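Local structure of nuclear and cytoplasmic polyadenylated RNA-binding protein PUB1 (Saccharomyces cerevisiae, 3MD1) at residues E16-R19 with N20-D24; M34-M37 with Q38-S41; D55-N58 with A59-S62. The protein binds polyadenylated RNA, preferring poly(U), and may accompany mRNA from nucleus to cytoplasm, the chain here being its second RRM domain. All blocks are in the same frame, centred on the assembly; numbering follows the deposited sequence. Where two conformers were deposited one is given.

Overall arrangement
The three interactions follow one another in series along the chain, neither nesting nor crossing, and each joins directly adjacent segments of the second RRM domain. Interaction 1 spans successive turns of helix 15-22, reached after strand 2-7. Strand 28-35 comes next, and interaction 2 closes the loop that reverses the chain toward strands 42-43 and 45-50. Interaction 3 then lies within helix 53-63, ahead of strand 71-77. Centres of interactions 1 and 3 are about 14 Å apart, whereas those of interactions 2 and 3 are about 28 Å apart, on opposite sides of the chain's centre. Both helices pack on the antiparallel sheet, and interaction 2 shapes a connection between its strands.

Interaction 1: E16-R19 with N20-D24; sequences ETLR and NAFKD
Arg19 O accepts two backbone N-H groups from the next turn. Lys23 N lies 2.7 Å from Arg19 O, although the angle at its hydrogen is only 135°. Phe22 N is 3.1 Å from the same Arg19 O and sits above the carbonyl plane, in the i to i+3 relation. A single oxygen thus closes both an i to i+4 and an i to i+3 bond.

One turn earlier, Asn20 N donates to Glu16 O at 3.0 Å, and Ala21 N reaches Thr17 O at 3.3 Å in a more bent bond. Leu18 O receives only weak bonds from Ala21 N and Phe22 N.

The side chains follow this backbone bonding. Glu16 and Asn20 run side by side in the same direction, their contact being between Glu16 CG and Asn20 ND2 at 4.1 Å, with the carboxylate and amide planes nearly perpendicular (85°). Asn20 has CG next to its own backbone N (chi1 -80°), which folds the amide back so that its CG lies 3.3 Å from Glu16 O. On the inward side one methyl of Leu18, CD1, meets ring atom CE1 of Phe22 at 3.8 Å. Leu18 O comes to the edge of the same ring, in its plane, 3.5 Å from Phe22 CD1.

Beyond the segments, Leu18 touches Val33 and Phe22 touches Tyr28, both on strand 28-35. Arg19 reaches that strand too, NE donating to Gly31 O, while Thr17 OG1 bonds to Asp14 OD1. Helix 15-22, whose Leu18 and Phe22 pack against strand 28-35, is the first helix of the beta-alpha-beta-beta-alpha-beta fold of the RNA recognition motif.

Interaction 2: M34-M37 with Q38-S41; sequences MWDM and QTGS
Asp36 O is gripped by two backbone N-H groups, Gly40 N at 2.7 Å and Thr39 N at 2.9 Å. Gly40 N approaches almost along the line of the carbonyl bond, whereas Thr39 N stands well above the carbonyl plane. These two bonds shape the turn of the beta hairpin that joins strand 28-35 to the strands after it in the RRM fold, with Met37 to Gly40 reversing the chain. Asp36 N closes the base, donating to Ser41 O at 2.9 Å in a nearly straight bond (172°).

The carboxylate of Asp36 adds an Asx turn inside this loop. Gln38 N donates to Asp36 OD1 at 2.9 Å, meeting the oxygen on its anti side and 20° out of the carboxylate plane. The torsion accounts for this: CG is anti to the backbone N (chi1 -179°) and beside the carbonyl carbon, which brings OD1 within range of Gln38 N. Asp36 CB meets Thr39 OG1 at 3.3 Å. Asp36 OD2 also faces Arg43 in a long, weak ion pair, and backbone bonds from Met34 to Arg43 and Tyr45 continue the strand pairing beyond the loop. With an alanine here, Gln38 N would probably lose its side-chain acceptor, freeing the first corner of the loop to shift, and Arg43 its weak charge partner.

At the positive phi of Gly40 a beta carbon would collide with Thr39 O, which favours glycine here. Gly40 CA approaches the indole obliquely, 3.5 Å from Trp35 CE3. Met37, its chain extended past CG, lies over a face of the indole, with CG 3.9 Å above the Trp35 ring plane and displaced toward the rim.

Interaction 3: D55-N58 with A59-S62; sequences DAQN and AMDS
Gln57 and Asp61 cross at a slant, the amide and carboxylate planes turned 38° apart, and are joined by one side-chain hydrogen bond. Gln57 NE2 donates to Asp61 OD2 at 3.0 Å in a nearly straight bond (171°). The acceptor lies almost in the amide plane of Gln57, while the donor meets OD2 on its syn side, tilted out of the carboxylate plane. A bend in the glutamine chain makes this possible: CG runs anti to the backbone N, then chi2 of 75° swings the amide along the helix toward the next turn.

OD2 has a second partner. Water 1 donates to Asp61 OD2 at 2.6 Å and to Asn58 OD1 at 2.8 Å, linking two side chains three residues apart, so that one carboxylate oxygen takes both an amide N-H and a water.

This i to i+4 glutamine-aspartate pair spans one turn of helix 53-63, the second helix of the RRM fold, with Asp61 at the surface and Gln57 also against Trp77. Beneath it the backbone keeps regular alpha-helical bonding, for example Met60 N to Ala56 O at 3.0 Å and Ser62 N to Asn58 O at 2.8 Å.

Met60 meets Gln57 from the inner side. A turn about the CG-SD bond brings Met60 CE to 3.7 Å from Gln57 NE2. Met60 also packs on Leu4, Ile75 and Trp77 of the sheet, while Ala56 and Ala59 meet Phe50. At the start of the segment Asp55 OD2 bonds to Ser27 OG, tying the helix to the residues before strand 28-35.

Interaction 1: E16-R19 with N20-D24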
loop_
_atom_site.group_PDB
_atom_site.type_symbol
_atom_site.label_atom_id
_atom_site.label_comp_id
_atom_site.label_asym_id
_atom_site.label_seq_id
_atom_site.Cartn_x
_atom_site.Cartn_y
_atom_site.Cartn_z
ATOM N N GLU A 16 -1.553 2.950 10.532
ATOM C CA GLU A 16 -2.972 2.825 10.882
ATOM C C GLU A 16 -3.897 3.213 9.727
ATOM O O GLU A 16 -4.841 2.487 9.407
ATOM C CB GLU A 16 -3.297 3.650 12.130
ATOM C CG GLU A 16 -4.718 3.486 12.655
ATOM C CD GLU A 16 -5.032 4.456 13.779
ATOM O OE1 GLU A 16 -6.228 4.696 14.044
ATOM O OE2 GLU A 16 -4.081 4.982 14.397
ATOM N N THR A 17 -3.611 4.354 9.101
ATOM C CA THR A 17 -4.389 4.845 7.965
ATOM C C THR A 17 -4.332 3.886 6.769
ATOM O O THR A 17 -5.366 3.534 6.183
ATOM C CB THR A 17 -3.958 6.292 7.578
ATOM O OG1 THR A 17 -4.155 7.161 8.708
ATOM C CG2 THR A 17 -4.788 6.810 6.400
ATOM N N LEU A 18 -3.126 3.442 6.424
ATOM C CA LEU A 18 -2.949 2.518 5.305
ATOM C C LEU A 18 -3.661 1.185 5.561
ATOM O O LEU A 18 -4.406 0.700 4.709
ATOM C CB LEU A 18 -1.467 2.307 4.988
ATOM C CG LEU A 18 -1.204 1.290 3.871
ATOM C CD1 LEU A 18 -1.708 1.783 2.498
ATOM C CD2 LEU A 18 0.267 0.901 3.829
ATOM N N ARG A 19 -3.459 0.617 6.751
ATOM C CA ARG A 19 -4.107 -0.653 7.118
ATOM C C ARG A 19 -5.621 -0.580 7.071
ATOM O O ARG A 19 -6.265 -1.491 6.555
ATOM C CB ARG A 19 -3.653 -1.113 8.496
ATOM C CG ARG A 19 -2.243 -1.639 8.495
ATOM C CD ARG A 19 -1.638 -1.543 9.863
ATOM N NE ARG A 19 -0.244 -1.958 9.828
ATOM C CZ ARG A 19 0.607 -1.843 10.840
ATOM N NH1 ARG A 19 0.213 -1.305 11.991
ATOM N NH2 ARG A 19 1.858 -2.260 10.690
ATOM N N ASN A 20 -6.179 0.518 7.577
ATOM C CA ASN A 20 -7.630 0.731 7.573
ATOM C C ASN A 20 -8.219 0.733 6.159
ATOM O O ASN A 20 -9.378 0.344 5.962
ATOM C CB ASN A 20 -7.995 2.033 8.290
ATOM C CG ASN A 20 -8.012 1.895 9.812
ATOM O OD1 ASN A 20 -7.886 0.797 10.365
ATOM N ND2 ASN A 20 -8.173 3.022 10.496
ATOM N N ALA A 21 -7.415 1.164 5.182
ATOM C CA ALA A 21 -7.855 1.238 3.788
ATOM C C ALA A 21 -7.904 -0.134 3.117
ATOM O O ALA A 21 -8.658 -0.318 2.156
ATOM C CB ALA A 21 -6.975 2.193 3.002
ATOM N N PHE A 22 -7.140 -1.100 3.633
ATOM C CA PHE A 22 -7.066 -2.439 3.015
ATOM C C PHE A 22 -7.491 -3.638 3.876
ATOM O O PHE A 22 -7.657 -4.738 3.337
ATOM C CB PHE A 22 -5.659 -2.686 2.444
ATOM C CG PHE A 22 -5.324 -1.817 1.261
ATOM C CD1 PHE A 22 -4.784 -0.545 1.447
ATOM C CD2 PHE A 22 -5.540 -2.275 -0.044
ATOM C CE1 PHE A 22 -4.464 0.271 0.356
ATOM C CE2 PHE A 22 -5.235 -1.469 -1.140
ATOM C CZ PHE A 22 -4.686 -0.188 -0.940
ATOM N N LYS A 23 -7.632 -3.402 5.190
ATOM C CA LYS A 23 -7.924 -4.400 6.247
ATOM C C LYS A 23 -8.963 -5.467 5.888
ATOM O O LYS A 23 -8.826 -6.645 6.246
ATOM C CB LYS A 23 -8.450 -3.676 7.504
ATOM C CG LYS A 23 -7.467 -3.499 8.635
ATOM C CD LYS A 23 -8.155 -3.612 10.000
ATOM C CE LYS A 23 -8.690 -2.282 10.541
ATOM N NZ LYS A 23 -9.971 -1.853 9.913
ATOM N N ASP A 24 -10.014 -5.046 5.199
ATOM C CA ASP A 24 -11.180 -5.902 5.010
ATOM C C ASP A 24 -11.228 -6.658 3.683
ATOM O O ASP A 24 -12.160 -7.418 3.421
ATOM C CB ASP A 24 -12.456 -5.094 5.246
ATOM C CG ASP A 24 -12.535 -4.534 6.658
ATOM O OD1 ASP A 24 -12.334 -5.301 7.628
ATOM O OD2 ASP A 24 -12.794 -3.322 6.804
#

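Interaction 2: M34-M37 with Q38-S41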
loop_
_atom_site.group_PDB
_atom_site.type_symbol
_atom_site.label_atom_id
_atom_site.label_comp_id
_atom_site.label_asym_id
_atom_site.label_seq_id
_atom_site.Cartn_x
_atom_site.Cartn_y
_atom_site.Cartn_z
ATOM N N MET A 34 6.362 2.926 4.264
ATOM C CA MET A 34 7.818 3.099 4.261
ATOM C C MET A 34 8.250 4.484 4.693
ATOM O O MET A 34 7.674 5.496 4.300
ATOM C CB MET A 34 8.411 2.789 2.888
ATOM C CG MET A 34 8.059 1.420 2.397
ATOM S SD MET A 34 8.518 0.193 3.612
ATOM C CE MET A 34 10.291 0.254 3.425
ATOM N N TRP A 35 9.288 4.529 5.515
ATOM C CA TRP A 35 9.809 5.809 5.975
ATOM C C TRP A 35 11.321 5.764 5.986
ATOM O O TRP A 35 11.928 4.682 6.055
ATOM C CB TRP A 35 9.264 6.184 7.355
ATOM C CG TRP A 35 9.451 5.129 8.414
ATOM C CD1 TRP A 35 8.687 4.010 8.605
ATOM C CD2 TRP A 35 10.428 5.131 9.454
ATOM N NE1 TRP A 35 9.148 3.304 9.692
ATOM C CE2 TRP A 35 10.220 3.967 10.228
ATOM C CE3 TRP A 35 11.474 5.996 9.799
ATOM C CZ2 TRP A 35 11.007 3.656 11.337
ATOM C CZ3 TRP A 35 12.260 5.691 10.895
ATOM C CH2 TRP A 35 12.026 4.520 11.646
ATOM N N ASP A 36 11.909 6.948 5.880
ATOM C CA ASP A 36 13.351 7.102 5.747
ATOM C C ASP A 36 14.000 6.972 7.128
ATOM O O ASP A 36 13.793 7.821 7.997
ATOM C CB ASP A 36 13.637 8.472 5.141
ATOM C CG ASP A 36 15.113 8.741 4.936
ATOM O OD1 ASP A 36 15.965 8.235 5.695
ATOM O OD2 ASP A 36 15.434 9.488 3.989
ATOM N N MET A 37 14.779 5.919 7.337
ATOM C CA MET A 37 15.296 5.616 8.683
ATOM C C MET A 37 16.381 6.547 9.193
ATOM O O MET A 37 16.837 6.420 10.331
ATOM C CB MET A 37 15.721 4.159 8.781
ATOM C CG MET A 37 14.501 3.300 8.745
ATOM S SD MET A 37 14.823 1.591 9.091
ATOM C CE MET A 37 13.106 1.096 9.170
ATOM N N GLN A 38 16.752 7.505 8.355
ATOM C CA GLN A 38 17.644 8.580 8.760
ATOM C C GLN A 38 16.922 9.888 9.103
ATOM O O GLN A 38 17.536 10.792 9.681
ATOM C CB GLN A 38 18.700 8.801 7.687
ATOM C CG GLN A 38 19.688 7.653 7.593
ATOM C CD GLN A 38 20.802 7.926 6.609
ATOM O OE1 GLN A 38 21.876 8.413 6.981
ATOM N NE2 GLN A 38 20.553 7.620 5.340
ATOM N N THR A 39 15.637 9.997 8.747
ATOM C CA THR A 39 14.866 11.233 9.002
ATOM C C THR A 39 13.533 11.005 9.719
ATOM O O THR A 39 13.014 11.907 10.385
ATOM C CB THR A 39 14.565 12.003 7.692
ATOM O OG1 THR A 39 13.609 11.277 6.919
ATOM C CG2 THR A 39 15.837 12.196 6.869
ATOM N N GLY A 40 12.979 9.808 9.579
ATOM C CA GLY A 40 11.664 9.512 10.133
ATOM C C GLY A 40 10.531 9.863 9.188
ATOM O O GLY A 40 9.380 9.489 9.426
ATOM N N SER A 41 10.836 10.559 8.104
ATOM C CA SER A 41 9.762 11.022 7.235
ATOM C C SER A 41 9.306 9.938 6.277
ATOM O O SER A 41 10.114 9.186 5.735
ATOM C CB SER A 41 10.160 12.285 6.482
ATOM O OG SER A 41 11.201 12.027 5.571
#

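Interaction 3: D55-N58 with A59-S62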
loop_
_atom_site.group_PDB
_atom_site.type_symbol
_atom_site.label_atom_id
_atom_site.label_comp_id
_atom_site.label_asym_id
_atom_site.label_seq_id
_atom_site.Cartn_x
_atom_site.Cartn_y
_atom_site.Cartn_z
ATOM N N ASP A 55 -6.742 -12.554 -4.920
ATOM C CA ASP A 55 -7.248 -11.580 -3.954
ATOM C C ASP A 55 -6.397 -10.298 -3.895
ATOM O O ASP A 55 -6.936 -9.190 -3.793
ATOM C CB ASP A 55 -7.371 -12.227 -2.570
ATOM C CG ASP A 55 -8.545 -13.203 -2.476
ATOM O OD1 ASP A 55 -9.542 -13.023 -3.204
ATOM O OD2 ASP A 55 -8.484 -14.146 -1.662
ATOM N N ALA A 56 -5.076 -10.439 -3.974
ATOM C CA ALA A 56 -4.210 -9.266 -4.090
ATOM C C ALA A 56 -4.516 -8.499 -5.389
ATOM O O ALA A 56 -4.622 -7.271 -5.386
ATOM C CB ALA A 56 -2.737 -9.673 -4.025
ATOM N N GLN A 57 -4.682 -9.238 -6.484
ATOM C CA GLN A 57 -5.031 -8.649 -7.779
ATOM C C GLN A 57 -6.340 -7.866 -7.700
ATOM O O GLN A 57 -6.421 -6.738 -8.166
ATOM C CB GLN A 57 -5.127 -9.735 -8.868
ATOM C CG GLN A 57 -5.476 -9.197 -10.278
ATOM C CD GLN A 57 -4.313 -8.490 -10.955
ATOM O OE1 GLN A 57 -3.219 -9.049 -11.097
ATOM N NE2 GLN A 57 -4.542 -7.253 -11.387
ATOM N N ASN A 58 -7.361 -8.464 -7.093
ATOM C CA ASN A 58 -8.647 -7.777 -6.981
ATOM C C ASN A 58 -8.602 -6.539 -6.080
ATOM O O ASN A 58 -9.256 -5.545 -6.371
ATOM C CB ASN A 58 -9.736 -8.731 -6.499
ATOM C CG ASN A 58 -10.056 -9.814 -7.512
ATOM O OD1 ASN A 58 -9.900 -9.626 -8.722
ATOM N ND2 ASN A 58 -10.537 -10.951 -7.015
ATOM N N ALA A 59 -7.834 -6.603 -4.994
ATOM C CA ALA A 59 -7.722 -5.458 -4.091
ATOM C C ALA A 59 -7.028 -4.309 -4.811
ATOM O O ALA A 59 -7.442 -3.148 -4.726
ATOM C CB ALA A 59 -6.980 -5.839 -2.843
ATOM N N MET A 60 -5.964 -4.644 -5.530
ATOM C CA MET A 60 -5.280 -3.668 -6.367
ATOM C C MET A 60 -6.255 -2.998 -7.331
ATOM O O MET A 60 -6.292 -1.775 -7.437
ATOM C CB MET A 60 -4.148 -4.331 -7.144
ATOM C CG MET A 60 -3.589 -3.469 -8.258
ATOM S SD MET A 60 -1.938 -3.940 -8.832
ATOM C CE MET A 60 -2.094 -5.729 -9.016
ATOM N N ASP A 61 -7.040 -3.806 -8.042
ATOM C CA ASP A 61 -7.901 -3.258 -9.083
ATOM C C ASP A 61 -9.036 -2.436 -8.476
ATOM O O ASP A 61 -9.396 -1.376 -8.977
ATOM C CB ASP A 61 -8.403 -4.371 -10.032
ATOM C CG ASP A 61 -7.261 -5.001 -10.839
ATOM O OD1 ASP A 61 -6.269 -4.288 -11.138
ATOM O OD2 ASP A 61 -7.342 -6.212 -11.173
ATOM N N SER A 62 -9.537 -2.914 -7.350
ATOM C CA SER A 62 -10.574 -2.229 -6.605
ATOM C C SER A 62 -10.156 -0.841 -6.112
ATOM O O SER A 62 -10.951 0.099 -6.148
ATOM C CB SER A 62 -10.935 -3.106 -5.408
ATOM O OG SER A 62 -12.222 -2.837 -4.956
HETATM O O HOH W 1 -9.337 -7.855 -10.769
#